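Local coordinates for cell envelope-related transcriptional attenuator domain-containing protein (Streptococcus agalactiae, PDB 3OKZ) that is of unproven function but, as a LytR/CpsA/Psr family protein, probably helps to attach polymers to the bacterial cell wall, at residues 50-61 / 234-245; 37-45 / 84-92. All coordinates share one frame; numbering follows the deposited sequence.

In the fold
Both contacts build on one mixed sheet and share strand 41-51, yet they lie on opposite sides of the chain's centre, with their own centres about 25 Å apart. Contact 1 (50-61 / 234-245) joins strand 56-62 to strand 241-252, and backbone hydrogen bonds carry most of it. Contact 2 (37-45 / 84-92) sets the start of strand 41-51 and the loop before it against helix 87-90 and the turn leading into it; no clear direct hydrogen bond crosses it, and a tyrosine ring, a bridging water and one methionine-leucine contact carry it instead. Each is partly buried, with 926 Å² in contact 1 and 437 Å² in contact 2 buried between the paired segments.

Contact 1: residues 50-61 / 234-245; sequences INPKTNKTTMTS and YKDSLEHIKSYQ
Thr57 to Ser61 and Ile241 to Gln245 run as parallel neighbours, their axes 4.5 Å apart at closest approach and 18° from parallel. Among backbone bonds, Thr57 N donates to His240 O (3.0 Å), Thr57 O accepts from Lys242 N and Met59 N meets Lys242 O. Tyr244 continues the ladder, its N giving to Met59 O and its O receiving Ser61 N. Thr58 and Thr60 bond through their backbones to Thr49 and Leu47 of strand 41-51. Ser237 OG donates a weak hydrogen bond to Asn51 O, joining the 3-10 segment 237-239 to the hairpin end.

Side chains meet on both sheet faces. On one the packing is apolar: chi1 of -71° sets Thr57 OG1 beside the backbone N and leaves CG2 anti to that N, where it reaches Ile241 CD1 at 3.5 Å. Selenomethionine Met59 brings CG to 3.6 Å from Ile241 CG2, and Ile190 of helix 178-200 packs on Met59. On the other, the Tyr244 ring has Met59 O at its edge, Thr58 CB and Thr60 OG1 oblique to it, and Arg273 in cation-pi contact. At the end of strand 41-51, Ile50 CG2 meets Tyr234 CD2 (3.6 Å), while Pro52 CD, in the turn that follows, lies 3.7 Å from Tyr234 CE2.

Asn55 and Lys56 lie opposite Asn51 in a G1 beta bulge, closing the hairpin of strands 41-51 and 56-62, whose second strand pairs in parallel with strand 241-252 in the mixed sheet.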
loop_
_atom_site.group_PDB
_atom_site.type_symbol
_atom_site.label_atom_id
_atom_site.label_comp_id
_atom_site.label_asym_id
_atom_site.label_seq_id
_atom_site.Cartn_x
_atom_site.Cartn_y
_atom_site.Cartn_z
ATOM N N ILE A 50 13.175 2.480 -0.072
ATOM C CA ILE A 50 14.265 1.844 0.680
ATOM C C ILE A 50 15.562 2.384 0.097
ATOM O O ILE A 50 15.807 2.262 -1.109
ATOM C CB ILE A 50 14.289 0.298 0.526
ATOM C CG1 ILE A 50 12.935 -0.303 0.901
ATOM C CG2 ILE A 50 15.371 -0.290 1.420
ATOM C CD1 ILE A 50 12.317 -1.132 -0.208
ATOM N N ASN A 51 16.380 3.002 0.944
ATOM C CA ASN A 51 17.650 3.564 0.497
ATOM C C ASN A 51 18.776 2.940 1.300
ATOM O O ASN A 51 19.042 3.344 2.436
ATOM C CB ASN A 51 17.664 5.072 0.693
ATOM C CG ASN A 51 18.869 5.719 0.062
ATOM O OD1 ASN A 51 20.001 5.315 0.309
ATOM N ND2 ASN A 51 18.632 6.731 -0.759
ATOM N N PRO A 52 19.466 1.953 0.713
ATOM C CA PRO A 52 20.571 1.254 1.378
ATOM C C PRO A 52 21.674 2.206 1.824
ATOM O O PRO A 52 22.359 1.975 2.825
ATOM C CB PRO A 52 21.037 0.277 0.308
ATOM C CG PRO A 52 20.788 1.038 -0.960
ATOM C CD PRO A 52 19.408 1.598 -0.717
ATOM N N LYS A 53 21.816 3.285 1.067
ATOM C CA LYS A 53 22.822 4.306 1.312
ATOM C C LYS A 53 22.524 5.098 2.588
ATOM O O LYS A 53 23.217 4.942 3.595
ATOM C CB LYS A 53 22.874 5.233 0.090
ATOM C CG LYS A 53 24.130 6.057 -0.073
ATOM C CD LYS A 53 24.114 6.788 -1.409
ATOM C CE LYS A 53 22.915 7.723 -1.528
ATOM N NZ LYS A 53 22.901 8.465 -2.818
ATOM N N THR A 54 21.486 5.935 2.544
ATOM C CA THR A 54 21.095 6.760 3.686
ATOM C C THR A 54 20.591 5.907 4.837
ATOM O O THR A 54 20.295 6.425 5.922
ATOM C CB THR A 54 19.973 7.727 3.329
ATOM O OG1 THR A 54 18.745 6.995 3.181
ATOM C CG2 THR A 54 20.301 8.456 2.037
ATOM N N ASN A 55 20.461 4.606 4.578
ATOM C CA ASN A 55 20.012 3.651 5.587
ATOM C C ASN A 55 18.648 4.040 6.174
ATOM O O ASN A 55 18.510 4.219 7.385
ATOM C CB ASN A 55 21.060 3.584 6.698
ATOM C CG ASN A 55 21.004 2.299 7.466
ATOM O OD1 ASN A 55 21.154 1.222 6.896
ATOM N ND2 ASN A 55 20.794 2.398 8.772
ATOM N N LYS A 56 17.637 4.162 5.318
ATOM C CA LYS A 56 16.319 4.558 5.788
ATOM C C LYS A 56 15.192 4.025 4.913
ATOM O O LYS A 56 15.401 3.648 3.760
ATOM C CB LYS A 56 16.247 6.085 5.859
ATOM C CG LYS A 56 14.923 6.645 6.394
ATOM C CD LYS A 56 14.987 8.172 6.576
ATOM C CE LYS A 56 15.348 8.899 5.277
ATOM N NZ LYS A 56 15.467 10.381 5.433
ATOM N N THR A 57 13.990 4.001 5.478
ATOM C CA THR A 57 12.814 3.526 4.763
ATOM C C THR A 57 11.597 4.391 5.066
ATOM O O THR A 57 11.417 4.854 6.192
ATOM C CB THR A 57 12.490 2.071 5.144
ATOM O OG1 THR A 57 13.486 1.206 4.592
ATOM C CG2 THR A 57 11.118 1.665 4.626
ATOM N N THR A 58 10.766 4.612 4.054
ATOM C CA THR A 58 9.555 5.401 4.235
ATOM C C THR A 58 8.375 4.679 3.614
ATOM O O THR A 58 8.515 4.016 2.584
ATOM C CB THR A 58 9.655 6.769 3.555
ATOM O OG1 THR A 58 9.487 6.611 2.137
ATOM C CG2 THR A 58 11.012 7.412 3.855
HETATM N N MSE A 59 7.214 4.818 4.243
HETATM C CA MSE A 59 5.994 4.202 3.747
HETATM C C MSE A 59 4.903 5.226 3.599
HETATM O O MSE A 59 4.516 5.888 4.565
HETATM C CB MSE A 59 5.497 3.142 4.703
HETATM C CG MSE A 59 6.459 2.025 4.945
HETATM SE SE MSE A 59 5.551 0.734 5.992
HETATM C CE MSE A 59 4.911 -0.371 4.540
ATOM N N THR A 60 4.392 5.347 2.387
ATOM C CA THR A 60 3.317 6.281 2.141
ATOM C C THR A 60 2.039 5.551 1.698
ATOM O O THR A 60 1.980 4.932 0.633
ATOM C CB THR A 60 3.770 7.341 1.119
ATOM O OG1 THR A 60 4.856 8.083 1.689
ATOM C CG2 THR A 60 2.643 8.322 0.789
ATOM N N SER A 61 1.030 5.602 2.564
ATOM C CA SER A 61 -0.262 4.981 2.298
ATOM C C SER A 61 -1.001 5.865 1.299
ATOM O O SER A 61 -0.943 7.093 1.380
ATOM C CB SER A 61 -1.066 4.867 3.599
ATOM O OG SER A 61 -0.359 4.150 4.604
ATOM N N TYR A 234 19.598 -4.702 2.080
ATOM C CA TYR A 234 18.659 -3.676 2.544
ATOM C C TYR A 234 18.051 -3.955 3.925
ATOM O O TYR A 234 17.269 -3.152 4.452
ATOM C CB TYR A 234 17.539 -3.485 1.522
ATOM C CG TYR A 234 18.001 -3.227 0.100
ATOM C CD1 TYR A 234 18.464 -4.268 -0.701
ATOM C CD2 TYR A 234 17.931 -1.947 -0.459
ATOM C CE1 TYR A 234 18.840 -4.050 -2.035
ATOM C CE2 TYR A 234 18.304 -1.714 -1.789
ATOM C CZ TYR A 234 18.754 -2.775 -2.573
ATOM O OH TYR A 234 19.088 -2.572 -3.899
ATOM N N LYS A 235 18.435 -5.087 4.513
ATOM C CA LYS A 235 17.940 -5.499 5.828
ATOM C C LYS A 235 18.168 -4.450 6.913
ATOM O O LYS A 235 17.360 -4.309 7.828
ATOM C CB LYS A 235 18.590 -6.829 6.251
ATOM C CG LYS A 235 18.293 -7.240 7.699
ATOM C CD LYS A 235 19.341 -8.203 8.227
ATOM C CE LYS A 235 19.498 -8.093 9.739
ATOM N NZ LYS A 235 18.346 -8.660 10.503
ATOM N N ASP A 236 19.271 -3.718 6.823
ATOM C CA ASP A 236 19.571 -2.695 7.822
ATOM C C ASP A 236 18.664 -1.495 7.613
ATOM O O ASP A 236 18.261 -0.836 8.567
ATOM C CB ASP A 236 21.035 -2.259 7.713
ATOM C CG ASP A 236 21.971 -3.430 7.514
ATOM O OD1 ASP A 236 21.891 -4.078 6.447
ATOM O OD2 ASP A 236 22.778 -3.710 8.425
ATOM N N SER A 237 18.351 -1.222 6.351
ATOM C CA SER A 237 17.503 -0.094 5.988
ATOM C C SER A 237 16.116 -0.219 6.591
ATOM O O SER A 237 15.485 0.782 6.944
ATOM C CB SER A 237 17.386 0.015 4.464
ATOM O OG SER A 237 18.640 0.347 3.891
ATOM N N LEU A 238 15.642 -1.453 6.711
ATOM C CA LEU A 238 14.321 -1.702 7.265
ATOM C C LEU A 238 14.277 -1.417 8.768
ATOM O O LEU A 238 13.214 -1.432 9.383
ATOM C CB LEU A 238 13.926 -3.151 6.973
ATOM C CG LEU A 238 14.125 -3.545 5.500
ATOM C CD1 LEU A 238 13.774 -5.013 5.288
ATOM C CD2 LEU A 238 13.275 -2.649 4.609
ATOM N N GLU A 239 15.437 -1.125 9.347
ATOM C CA GLU A 239 15.555 -0.861 10.778
ATOM C C GLU A 239 14.925 0.456 11.219
ATOM O O GLU A 239 14.712 0.674 12.411
ATOM C CB GLU A 239 17.033 -0.866 11.179
ATOM C CG GLU A 239 17.383 -1.679 12.424
ATOM C CD GLU A 239 17.373 -3.179 12.177
ATOM O OE1 GLU A 239 18.005 -3.914 12.967
ATOM O OE2 GLU A 239 16.733 -3.627 11.202
ATOM N N HIS A 240 14.649 1.340 10.263
ATOM C CA HIS A 240 14.045 2.640 10.571
ATOM C C HIS A 240 13.006 3.040 9.528
ATOM O O HIS A 240 13.354 3.359 8.387
ATOM C CB HIS A 240 15.123 3.716 10.641
ATOM C CG HIS A 240 16.342 3.294 11.391
ATOM N ND1 HIS A 240 17.373 2.599 10.799
ATOM C CD2 HIS A 240 16.677 3.429 12.695
ATOM C CE1 HIS A 240 18.292 2.321 11.707
ATOM N NE2 HIS A 240 17.894 2.813 12.866
ATOM N N ILE A 241 11.735 3.050 9.930
ATOM C CA ILE A 241 10.648 3.376 9.016
ATOM C C ILE A 241 9.878 4.646 9.372
ATOM O O ILE A 241 9.377 4.785 10.489
ATOM C CB ILE A 241 9.597 2.238 8.961
ATOM C CG1 ILE A 241 10.261 0.867 9.098
ATOM C CG2 ILE A 241 8.834 2.309 7.653
ATOM C CD1 ILE A 241 11.081 0.456 7.914
ATOM N N LYS A 242 9.772 5.563 8.414
ATOM C CA LYS A 242 9.009 6.791 8.605
ATOM C C LYS A 242 7.753 6.590 7.771
ATOM O O LYS A 242 7.843 6.425 6.560
ATOM C CB LYS A 242 9.770 8.009 8.081
ATOM C CG LYS A 242 10.797 8.617 9.034
ATOM C CD LYS A 242 11.566 9.747 8.321
ATOM C CE LYS A 242 12.545 10.484 9.235
ATOM N NZ LYS A 242 11.850 11.326 10.255
ATOM N N SER A 243 6.591 6.597 8.421
ATOM C CA SER A 243 5.306 6.396 7.745
ATOM C C SER A 243 4.542 7.690 7.454
ATOM O O SER A 243 4.456 8.588 8.298
ATOM C CB SER A 243 4.423 5.480 8.585
ATOM O OG SER A 243 5.138 4.319 8.965
ATOM N N TYR A 244 3.976 7.773 6.252
ATOM C CA TYR A 244 3.214 8.948 5.855
ATOM C C TYR A 244 1.908 8.542 5.195
ATOM O O TYR A 244 1.795 7.448 4.635
ATOM C CB TYR A 244 4.009 9.810 4.874
ATOM C CG TYR A 244 5.400 10.177 5.337
ATOM C CD1 TYR A 244 6.428 9.231 5.347
ATOM C CD2 TYR A 244 5.690 11.475 5.763
ATOM C CE1 TYR A 244 7.707 9.565 5.769
ATOM C CE2 TYR A 244 6.968 11.824 6.190
ATOM C CZ TYR A 244 7.972 10.866 6.192
ATOM O OH TYR A 244 9.234 11.207 6.632
ATOM N N GLN A 245 0.927 9.435 5.261
ATOM C CA GLN A 245 -0.381 9.195 4.669
ATOM C C GLN A 245 -0.696 10.300 3.655
ATOM O O GLN A 245 -0.655 11.489 3.973
ATOM C CB GLN A 245 -1.466 9.156 5.760
ATOM C CG GLN A 245 -2.905 9.033 5.224
ATOM C CD GLN A 245 -3.193 7.700 4.555
ATOM O OE1 GLN A 245 -3.146 6.654 5.191
ATOM N NE2 GLN A 245 -3.494 7.739 3.267
#

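Contact 2: residues 37-45 / 84-92; sequences KWSGNSDSM and KLNAAYASG
The one-turn helix 87-90 packs against the start of strand 41-51, with Tyr89 laid along the 38-42 backbone. Tyr89 CG is anti to the backbone N (chi1 -167°), which carries the ring out towards that chain. Gly40 N comes in at the ring's edge, in its plane, 3.6 Å from Tyr89 CE1. Farther out, Tyr89 OH stands 2.9 Å from Trp38 O; its hydrogen bond is to Gln114 OE1 of strand 111-116.

At the helix itself, Ala90 CA makes a CH...O contact with Gly40 O (3.4 Å, 166° at the hydrogen), and Ala90 CB touches Asn41 OD1 at 3.6 Å. A water links the segments: it accepts from Ser42 N at 2.7 Å and donates to Asn41 OD1 (3.1 Å) and to Asn86 O, which ties the strand backbone to the beta turn of residues 84-87. The apolar side-chain pair is Met45, a selenomethionine, with its CE 3.8 Å from Leu85 CG.

Behind this interface, Met25 of strand 20-28 touches Ser42, Met45 and Tyr89, while helix 93-105 supplies Val101 to Met45 and Thr100 to Leu85 and Ala88.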
loop_
_atom_site.group_PDB
_atom_site.type_symbol
_atom_site.label_atom_id
_atom_site.label_comp_id
_atom_site.label_asym_id
_atom_site.label_seq_id
_atom_site.Cartn_x
_atom_site.Cartn_y
_atom_site.Cartn_z
ATOM N N LYS A 37 -6.969 -15.508 -10.314
ATOM C CA LYS A 37 -6.501 -15.814 -8.974
ATOM C C LYS A 37 -6.030 -14.518 -8.332
ATOM O O LYS A 37 -6.180 -14.330 -7.122
ATOM C CB LYS A 37 -5.364 -16.835 -9.029
ATOM C CG LYS A 37 -5.273 -17.717 -7.794
ATOM C CD LYS A 37 -4.350 -17.140 -6.737
ATOM C CE LYS A 37 -2.892 -17.313 -7.137
ATOM N NZ LYS A 37 -1.973 -16.885 -6.051
ATOM N N TRP A 38 -5.482 -13.621 -9.152
ATOM C CA TRP A 38 -4.996 -12.330 -8.674
ATOM C C TRP A 38 -5.830 -11.143 -9.132
ATOM O O TRP A 38 -5.288 -10.106 -9.513
ATOM C CB TRP A 38 -3.534 -12.103 -9.086
ATOM C CG TRP A 38 -2.571 -12.766 -8.162
ATOM C CD1 TRP A 38 -1.773 -13.829 -8.448
ATOM C CD2 TRP A 38 -2.399 -12.497 -6.763
ATOM N NE1 TRP A 38 -1.123 -14.253 -7.311
ATOM C CE2 TRP A 38 -1.490 -13.453 -6.262
ATOM C CE3 TRP A 38 -2.929 -11.543 -5.883
ATOM C CZ2 TRP A 38 -1.100 -13.491 -4.915
ATOM C CZ3 TRP A 38 -2.540 -11.580 -4.542
ATOM C CH2 TRP A 38 -1.634 -12.551 -4.074
ATOM N N SER A 39 -7.149 -11.298 -9.084
ATOM C CA SER A 39 -8.066 -10.234 -9.475
ATOM C C SER A 39 -8.912 -9.903 -8.267
ATOM O O SER A 39 -9.282 -10.784 -7.491
ATOM C CB SER A 39 -8.979 -10.686 -10.608
ATOM O OG SER A 39 -9.884 -11.673 -10.153
ATOM N N GLY A 40 -9.231 -8.629 -8.105
ATOM C CA GLY A 40 -10.028 -8.242 -6.960
ATOM C C GLY A 40 -10.037 -6.752 -6.687
ATOM O O GLY A 40 -10.240 -5.953 -7.603
ATOM N N ASN A 41 -9.814 -6.387 -5.426
ATOM C CA ASN A 41 -9.824 -4.996 -5.012
ATOM C C ASN A 41 -8.599 -4.602 -4.205
ATOM O O ASN A 41 -8.127 -5.367 -3.366
ATOM C CB ASN A 41 -11.088 -4.722 -4.199
ATOM C CG ASN A 41 -12.298 -4.503 -5.075
ATOM O OD1 ASN A 41 -12.463 -3.432 -5.657
ATOM N ND2 ASN A 41 -13.146 -5.522 -5.189
ATOM N N SER A 42 -8.082 -3.406 -4.473
ATOM C CA SER A 42 -6.919 -2.904 -3.756
ATOM C C SER A 42 -7.390 -2.621 -2.346
ATOM O O SER A 42 -7.993 -1.580 -2.073
ATOM C CB SER A 42 -6.376 -1.619 -4.400
ATOM O OG SER A 42 -7.283 -0.531 -4.288
ATOM N N ASP A 43 -7.127 -3.571 -1.459
ATOM C CA ASP A 43 -7.522 -3.453 -0.069
ATOM C C ASP A 43 -6.570 -2.497 0.629
ATOM O O ASP A 43 -6.868 -1.968 1.700
ATOM C CB ASP A 43 -7.472 -4.822 0.595
ATOM C CG ASP A 43 -8.260 -4.866 1.872
ATOM O OD1 ASP A 43 -9.482 -4.610 1.813
ATOM O OD2 ASP A 43 -7.661 -5.156 2.930
ATOM N N SER A 44 -5.417 -2.280 0.006
ATOM C CA SER A 44 -4.407 -1.391 0.550
ATOM C C SER A 44 -3.344 -1.075 -0.478
ATOM O O SER A 44 -2.996 -1.917 -1.308
ATOM C CB SER A 44 -3.726 -2.020 1.753
ATOM O OG SER A 44 -2.813 -1.101 2.316
HETATM N N MSE A 45 -2.834 0.147 -0.424
HETATM C CA MSE A 45 -1.794 0.534 -1.339
HETATM C C MSE A 45 -0.790 1.385 -0.630
HETATM O O MSE A 45 -1.136 2.420 -0.079
HETATM C CB MSE A 45 -2.377 1.277 -2.519
HETATM C CG MSE A 45 -2.707 0.351 -3.664
HETATM SE SE MSE A 45 -3.206 1.342 -5.198
HETATM C CE MSE A 45 -5.008 1.785 -4.660
ATOM N N LYS A 84 -12.276 6.648 -8.395
ATOM C CA LYS A 84 -11.514 6.636 -7.162
ATOM C C LYS A 84 -10.253 5.839 -7.500
ATOM O O LYS A 84 -10.288 4.953 -8.356
ATOM C CB LYS A 84 -12.278 5.920 -6.038
ATOM C CG LYS A 84 -13.462 6.670 -5.410
ATOM C CD LYS A 84 -14.062 5.822 -4.268
ATOM C CE LYS A 84 -15.191 6.520 -3.511
ATOM N NZ LYS A 84 -16.439 6.670 -4.317
ATOM N N LEU A 85 -9.144 6.159 -6.839
ATOM C CA LEU A 85 -7.874 5.460 -7.056
ATOM C C LEU A 85 -8.037 3.962 -6.823
ATOM O O LEU A 85 -7.271 3.139 -7.333
ATOM C CB LEU A 85 -6.819 5.978 -6.083
ATOM C CG LEU A 85 -5.480 5.243 -6.143
ATOM C CD1 LEU A 85 -4.930 5.456 -7.535
ATOM C CD2 LEU A 85 -4.488 5.754 -5.068
ATOM N N ASN A 86 -9.035 3.631 -6.020
ATOM C CA ASN A 86 -9.335 2.257 -5.672
ATOM C C ASN A 86 -9.693 1.432 -6.912
ATOM O O ASN A 86 -9.408 0.232 -6.965
ATOM C CB ASN A 86 -10.497 2.256 -4.669
ATOM C CG ASN A 86 -10.869 0.873 -4.196
ATOM O OD1 ASN A 86 -10.098 0.209 -3.500
ATOM N ND2 ASN A 86 -12.061 0.425 -4.572
ATOM N N ALA A 87 -10.285 2.087 -7.913
ATOM C CA ALA A 87 -10.733 1.418 -9.137
ATOM C C ALA A 87 -9.681 0.965 -10.143
ATOM O O ALA A 87 -10.011 0.233 -11.075
ATOM C CB ALA A 87 -11.762 2.288 -9.850
ATOM N N ALA A 88 -8.432 1.395 -9.985
ATOM C CA ALA A 88 -7.388 0.983 -10.920
ATOM C C ALA A 88 -7.261 -0.540 -10.916
ATOM O O ALA A 88 -7.490 -1.196 -11.932
ATOM C CB ALA A 88 -6.071 1.616 -10.546
ATOM N N TYR A 89 -6.898 -1.100 -9.767
ATOM C CA TYR A 89 -6.757 -2.550 -9.639
ATOM C C TYR A 89 -8.099 -3.220 -9.927
ATOM O O TYR A 89 -8.169 -4.193 -10.675
ATOM C CB TYR A 89 -6.285 -2.908 -8.225
ATOM C CG TYR A 89 -5.803 -4.333 -8.053
ATOM C CD1 TYR A 89 -6.703 -5.387 -7.911
ATOM C CD2 TYR A 89 -4.437 -4.627 -8.015
ATOM C CE1 TYR A 89 -6.250 -6.702 -7.732
ATOM C CE2 TYR A 89 -3.977 -5.932 -7.836
ATOM C CZ TYR A 89 -4.886 -6.961 -7.696
ATOM O OH TYR A 89 -4.431 -8.246 -7.521
ATOM N N ALA A 90 -9.163 -2.685 -9.339
ATOM C CA ALA A 90 -10.515 -3.220 -9.532
ATOM C C ALA A 90 -10.870 -3.504 -10.997
ATOM O O ALA A 90 -11.496 -4.518 -11.299
ATOM C CB ALA A 90 -11.541 -2.268 -8.931
ATOM N N SER A 91 -10.478 -2.623 -11.906
ATOM C CA SER A 91 -10.796 -2.846 -13.309
ATOM C C SER A 91 -9.579 -2.987 -14.222
ATOM O O SER A 91 -9.669 -2.757 -15.426
ATOM C CB SER A 91 -11.682 -1.713 -13.812
ATOM O OG SER A 91 -11.081 -0.461 -13.550
ATOM N N GLY A 92 -8.442 -3.369 -13.655
ATOM C CA GLY A 92 -7.241 -3.515 -14.460
ATOM C C GLY A 92 -6.148 -4.196 -13.671
ATOM O O GLY A 92 -5.040 -4.401 -14.164
HETATM O O HOH W 1 -9.747 -2.090 -6.091
#